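Side-chain contacts in estrogen receptor (Crassostrea gigas, PDB 4N1Y), which probably acts as a constitutively active nuclear receptor that regulates transcription, its ligand-binding domain having lost the hormone-operated switch of its steroid-receptor relatives: residues Lys57-Tyr62 with Met146-Ala151; Ser97-Phe100 with Leu104-Asp107. All coordinates share one frame; numbering follows the deposited sequence.

Contact 1: residues Lys57-Tyr62 with Met146-Ala151; sequences KNVPGY and MVLVNA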
loop_
_atom_site.group_PDB
_atom_site.type_symbol
_atom_site.label_atom_id
_atom_site.label_comp_id
_atom_site.label_asym_id
_atom_site.label_seq_id
_atom_site.Cartn_x
_atom_site.Cartn_y
_atom_site.Cartn_z
ATOM N N LYS B 57 2.025 -22.726 0.205
ATOM C CA LYS B 57 1.253 -23.877 0.638
ATOM C C LYS B 57 1.727 -24.328 2.022
ATOM O O LYS B 57 1.036 -25.077 2.727
ATOM C CB LYS B 57 1.354 -24.985 -0.411
ATOM C CG LYS B 57 0.811 -24.496 -1.748
ATOM C CD LYS B 57 0.846 -25.535 -2.846
ATOM C CE LYS B 57 0.266 -24.940 -4.122
ATOM N NZ LYS B 57 0.347 -25.862 -5.286
ATOM N N ASN B 58 2.887 -23.821 2.431
ATOM C CA ASN B 58 3.410 -24.123 3.751
ATOM C C ASN B 58 2.954 -23.119 4.787
ATOM O O ASN B 58 3.106 -23.365 5.977
ATOM C CB ASN B 58 4.939 -24.158 3.745
ATOM C CG ASN B 58 5.493 -25.358 3.029
ATOM O OD1 ASN B 58 5.160 -25.623 1.876
ATOM N ND2 ASN B 58 6.333 -26.112 3.719
ATOM N N VAL B 59 2.404 -21.986 4.355
ATOM C CA VAL B 59 1.907 -21.022 5.327
ATOM C C VAL B 59 0.669 -21.608 5.991
ATOM O O VAL B 59 -0.323 -21.889 5.326
ATOM C CB VAL B 59 1.625 -19.668 4.695
ATOM C CG1 VAL B 59 1.114 -18.707 5.743
ATOM C CG2 VAL B 59 2.912 -19.119 4.056
ATOM N N PRO B 60 0.744 -21.825 7.313
ATOM C CA PRO B 60 -0.282 -22.574 8.042
ATOM C C PRO B 60 -1.665 -21.986 7.830
ATOM O O PRO B 60 -1.882 -20.794 8.050
ATOM C CB PRO B 60 0.158 -22.470 9.506
ATOM C CG PRO B 60 1.169 -21.396 9.535
ATOM C CD PRO B 60 1.818 -21.366 8.204
ATOM N N GLY B 61 -2.572 -22.836 7.359
ATOM C CA GLY B 61 -3.942 -22.454 7.101
ATOM C C GLY B 61 -4.212 -22.383 5.614
ATOM O O GLY B 61 -5.322 -22.666 5.170
ATOM N N TYR B 62 -3.179 -22.056 4.841
ATOM C CA TYR B 62 -3.330 -21.739 3.422
ATOM C C TYR B 62 -3.889 -22.900 2.585
ATOM O O TYR B 62 -4.742 -22.706 1.708
ATOM C CB TYR B 62 -1.979 -21.299 2.847
ATOM C CG TYR B 62 -2.045 -20.768 1.433
ATOM C CD1 TYR B 62 -2.317 -19.422 1.199
ATOM C CD2 TYR B 62 -1.844 -21.598 0.335
ATOM C CE1 TYR B 62 -2.398 -18.921 -0.078
ATOM C CE2 TYR B 62 -1.917 -21.095 -0.956
ATOM C CZ TYR B 62 -2.194 -19.756 -1.145
ATOM O OH TYR B 62 -2.259 -19.230 -2.403
ATOM N N MET B 146 2.247 -12.418 5.910
ATOM C CA MET B 146 1.282 -11.348 6.048
ATOM C C MET B 146 0.937 -10.711 4.696
ATOM O O MET B 146 -0.235 -10.494 4.385
ATOM C CB MET B 146 1.827 -10.292 7.003
ATOM C CG MET B 146 0.816 -9.266 7.357
ATOM S SD MET B 146 -0.700 -10.071 7.876
ATOM C CE MET B 146 -0.348 -10.255 9.606
ATOM N N VAL B 147 1.954 -10.465 3.874
ATOM C CA VAL B 147 1.747 -9.864 2.555
ATOM C C VAL B 147 0.793 -10.738 1.751
ATOM O O VAL B 147 -0.103 -10.246 1.073
ATOM C CB VAL B 147 3.069 -9.687 1.782
ATOM C CG1 VAL B 147 2.788 -9.276 0.320
ATOM C CG2 VAL B 147 3.924 -8.636 2.450
ATOM N N LEU B 148 1.005 -12.044 1.855
ATOM C CA LEU B 148 0.157 -13.046 1.226
ATOM C C LEU B 148 -1.293 -12.999 1.704
ATOM O O LEU B 148 -2.201 -12.862 0.904
ATOM C CB LEU B 148 0.734 -14.430 1.499
ATOM C CG LEU B 148 -0.072 -15.614 1.007
ATOM C CD1 LEU B 148 -0.091 -15.616 -0.498
ATOM C CD2 LEU B 148 0.558 -16.885 1.540
ATOM N N VAL B 149 -1.509 -13.078 3.015
ATOM C CA VAL B 149 -2.871 -13.160 3.530
ATOM C C VAL B 149 -3.577 -11.806 3.517
ATOM O O VAL B 149 -4.804 -11.744 3.643
ATOM C CB VAL B 149 -2.910 -13.735 4.980
ATOM C CG1 VAL B 149 -2.099 -15.022 5.062
ATOM C CG2 VAL B 149 -2.388 -12.720 5.981
ATOM N N ASN B 150 -2.809 -10.732 3.337
ATOM C CA ASN B 150 -3.373 -9.386 3.246
ATOM C C ASN B 150 -3.530 -8.975 1.782
ATOM O O ASN B 150 -3.849 -7.819 1.482
ATOM C CB ASN B 150 -2.476 -8.374 3.952
ATOM C CG ASN B 150 -3.185 -7.055 4.235
ATOM O OD1 ASN B 150 -4.310 -7.046 4.743
ATOM N ND2 ASN B 150 -2.546 -5.932 3.875
ATOM N N ALA B 151 -3.308 -9.924 0.874
ATOM C CA ALA B 151 -3.319 -9.613 -0.555
ATOM C C ALA B 151 -4.649 -9.022 -1.008
ATOM O O ALA B 151 -4.682 -7.998 -1.680
ATOM C CB ALA B 151 -2.999 -10.855 -1.374
#
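Leu148 pushes one methyl, CD2, into the corner formed by Val59 and Tyr62, and this single branch makes most of the contact. Its CG lies anti to the backbone N (chi1 176°), and CD2 then continues the chain away from CA, so the leucine reaches across from its helix at nearly full length. Val59 comes to meet it tip to tip: its CG2, the branch beside the backbone N, stops 4.1 Å from Leu148 CD2. Tyr62 lies across the leucine at about a right angle, with its ring carbon CD1 at 3.8 Å from Leu148 CD2. The neighbouring ring carbon CE1 is within touch of both leucine methyls, 3.9 Å from Leu148 CD2 and 4.1 Å from Leu148 CD1. The methyls approach the ring obliquely.

What sets the valine and the tyrosine side by side is a type II beta turn from Val59 to Tyr62, closed by Tyr62 N bonding to Val59 O at 2.9 Å, with Gly61 at its third position (phi 108°). In the helical fold of nuclear-receptor ligand-binding domains, this turn belongs to the loop joining helix 34-56 to helix 67-89, and Leu148 sits near the C-terminal end of helix 137-149. That helix unwinds at Asn150, whose N still bonds to Met146 O.

Tyr62 OH is hydrogen-bonded to Gln70 O of helix 67-89, which anchors that end of the ring, and the side chain also packs on Ile74 of the same helix. Val59 is backed by Leu14 of helix 7-15. Met146 and Asn150 take part in the dimer interface, packing on Leu193 and Thr196 of the second subunit respectively.

Contact 2: residues Ser97-Phe100 with Leu104-Asp107; sequences SLAF and LVLD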
loop_
_atom_site.group_PDB
_atom_site.type_symbol
_atom_site.label_atom_id
_atom_site.label_comp_id
_atom_site.label_asym_id
_atom_site.label_seq_id
_atom_site.Cartn_x
_atom_site.Cartn_y
_atom_site.Cartn_z
ATOM N N SER B 97 22.217 -0.494 -3.491
ATOM C CA SER B 97 21.947 -1.403 -4.595
ATOM C C SER B 97 20.960 -2.477 -4.210
ATOM O O SER B 97 20.708 -2.699 -3.030
ATOM C CB SER B 97 23.242 -2.043 -5.072
ATOM O OG SER B 97 23.952 -2.611 -3.985
ATOM N N LEU B 98 20.400 -3.145 -5.214
ATOM C CA LEU B 98 19.471 -4.237 -4.961
ATOM C C LEU B 98 20.091 -5.548 -5.421
ATOM O O LEU B 98 20.561 -5.674 -6.558
ATOM C CB LEU B 98 18.132 -3.992 -5.650
ATOM C CG LEU B 98 17.377 -2.827 -5.018
ATOM C CD1 LEU B 98 16.102 -2.516 -5.774
ATOM C CD2 LEU B 98 17.088 -3.105 -3.554
ATOM N N ALA B 99 20.116 -6.513 -4.512
ATOM C CA ALA B 99 20.661 -7.826 -4.805
ATOM C C ALA B 99 19.542 -8.784 -5.211
ATOM O O ALA B 99 18.937 -9.434 -4.356
ATOM C CB ALA B 99 21.423 -8.356 -3.609
ATOM N N PHE B 100 19.270 -8.867 -6.511
ATOM C CA PHE B 100 18.218 -9.748 -7.025
ATOM C C PHE B 100 18.637 -11.196 -6.888
ATOM O O PHE B 100 17.835 -12.086 -6.586
ATOM C CB PHE B 100 17.894 -9.395 -8.468
ATOM C CG PHE B 100 17.446 -7.988 -8.621
ATOM C CD1 PHE B 100 16.137 -7.635 -8.348
ATOM C CD2 PHE B 100 18.345 -7.002 -8.997
ATOM C CE1 PHE B 100 15.723 -6.323 -8.455
ATOM C CE2 PHE B 100 17.939 -5.687 -9.115
ATOM C CZ PHE B 100 16.626 -5.345 -8.843
ATOM N N LEU B 104 23.682 -11.151 -9.164
ATOM C CA LEU B 104 23.124 -10.018 -9.882
ATOM C C LEU B 104 22.786 -8.827 -8.984
ATOM O O LEU B 104 21.614 -8.612 -8.646
ATOM C CB LEU B 104 21.870 -10.460 -10.634
ATOM C CG LEU B 104 21.349 -9.465 -11.657
ATOM C CD1 LEU B 104 22.477 -9.235 -12.646
ATOM C CD2 LEU B 104 20.114 -10.008 -12.352
ATOM N N VAL B 105 23.797 -8.056 -8.596
ATOM C CA VAL B 105 23.561 -6.845 -7.813
ATOM C C VAL B 105 23.566 -5.600 -8.702
ATOM O O VAL B 105 24.573 -5.278 -9.322
ATOM C CB VAL B 105 24.622 -6.685 -6.730
ATOM C CG1 VAL B 105 24.325 -5.466 -5.879
ATOM C CG2 VAL B 105 24.673 -7.936 -5.876
ATOM N N LEU B 106 22.445 -4.890 -8.730
ATOM C CA LEU B 106 22.269 -3.726 -9.595
ATOM C C LEU B 106 22.140 -2.413 -8.823
ATOM O O LEU B 106 21.313 -2.279 -7.917
ATOM C CB LEU B 106 21.036 -3.910 -10.474
ATOM C CG LEU B 106 20.972 -5.166 -11.331
ATOM C CD1 LEU B 106 19.735 -5.114 -12.201
ATOM C CD2 LEU B 106 22.222 -5.276 -12.179
ATOM N N ASP B 107 22.963 -1.442 -9.187
ATOM C CA ASP B 107 22.899 -0.129 -8.560
ATOM C C ASP B 107 22.071 0.840 -9.431
ATOM O O ASP B 107 21.679 0.485 -10.552
ATOM C CB ASP B 107 24.330 0.380 -8.330
ATOM C CG ASP B 107 24.400 1.586 -7.408
ATOM O OD1 ASP B 107 23.344 2.189 -7.113
ATOM O OD2 ASP B 107 25.528 1.893 -6.947
#
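Leu106 lies across the edge of the Phe100 ring, and from CB to CD1 the leucine stays against ring carbon CE2. CB stands in the plane of the ring at its edge, 3.8 Å from Phe100 CE2. CG, turned anti to the carbonyl carbon (chi1 -55°), keeps the same distance of 3.8 Å from that CE2. The branch CD1 then closes to 3.6 Å from Phe100 CE2, approaching the ring obliquely. The two side chains cross at about a right angle. The same ring edge also borders Leu104 O, which lies near the ring plane.

Ser97, Ala99 and Val105 lie on the face of the hairpin opposite Leu98 and Leu106. Val105 divides its two methyls between neighbours on the opposing strand: CG1 sits 3.4 Å from Ser97 OG, while CG2 meets Ala99 CB at 4.0 Å. In the backbone, Leu98 and Leu106 form an antiparallel hydrogen-bonded pair. Leu98 N bonds to Leu106 O at 3.0 Å, nearly straight at 171°, and Leu106 N returns the bond to Leu98 O at 3.0 Å. Toward the turn, Phe100 N reaches Leu104 O at 3.2 Å with a clearly bent geometry (138°), where the chain turns a corner.

This is the two-stranded beta hairpin of an otherwise helical nuclear-receptor domain; in steroid receptors it flanks the ligand pocket. Phe100 packs on Leu41 and Leu44 of helix 34-56, and its ring meets that of Phe120.

Leu106 O takes a second bond from Trp111 NE1, so one carbonyl serves both the opposing strand and the helix that follows. The paired bonds between the strands thus fix their register, while the Phe100-Leu106 packing, which has no directional bond, joins the hairpin to the apolar interior.

From the N terminus, the chain runs through helix 34-56 into the loop with residues 57-62, the first half of contact 1. It then follows helix 67-89 to the hairpin, where contact 2 closes a loop of just three residues between 97-100 and 104-107. Helices 108-113 and 117-132 follow before 146-151, at the end of helix 137-149, completes contact 1 and closes a loop with 83 residues between its ends. Contact 2 is therefore nested within contact 1. The two do not touch: their centres are 27 Å apart on opposite sides of the chain's centre. Contact 1 ties an interhelical loop to helix 137-149; contact 2 joins neighbouring strands beside helices 34-56 and 117-132.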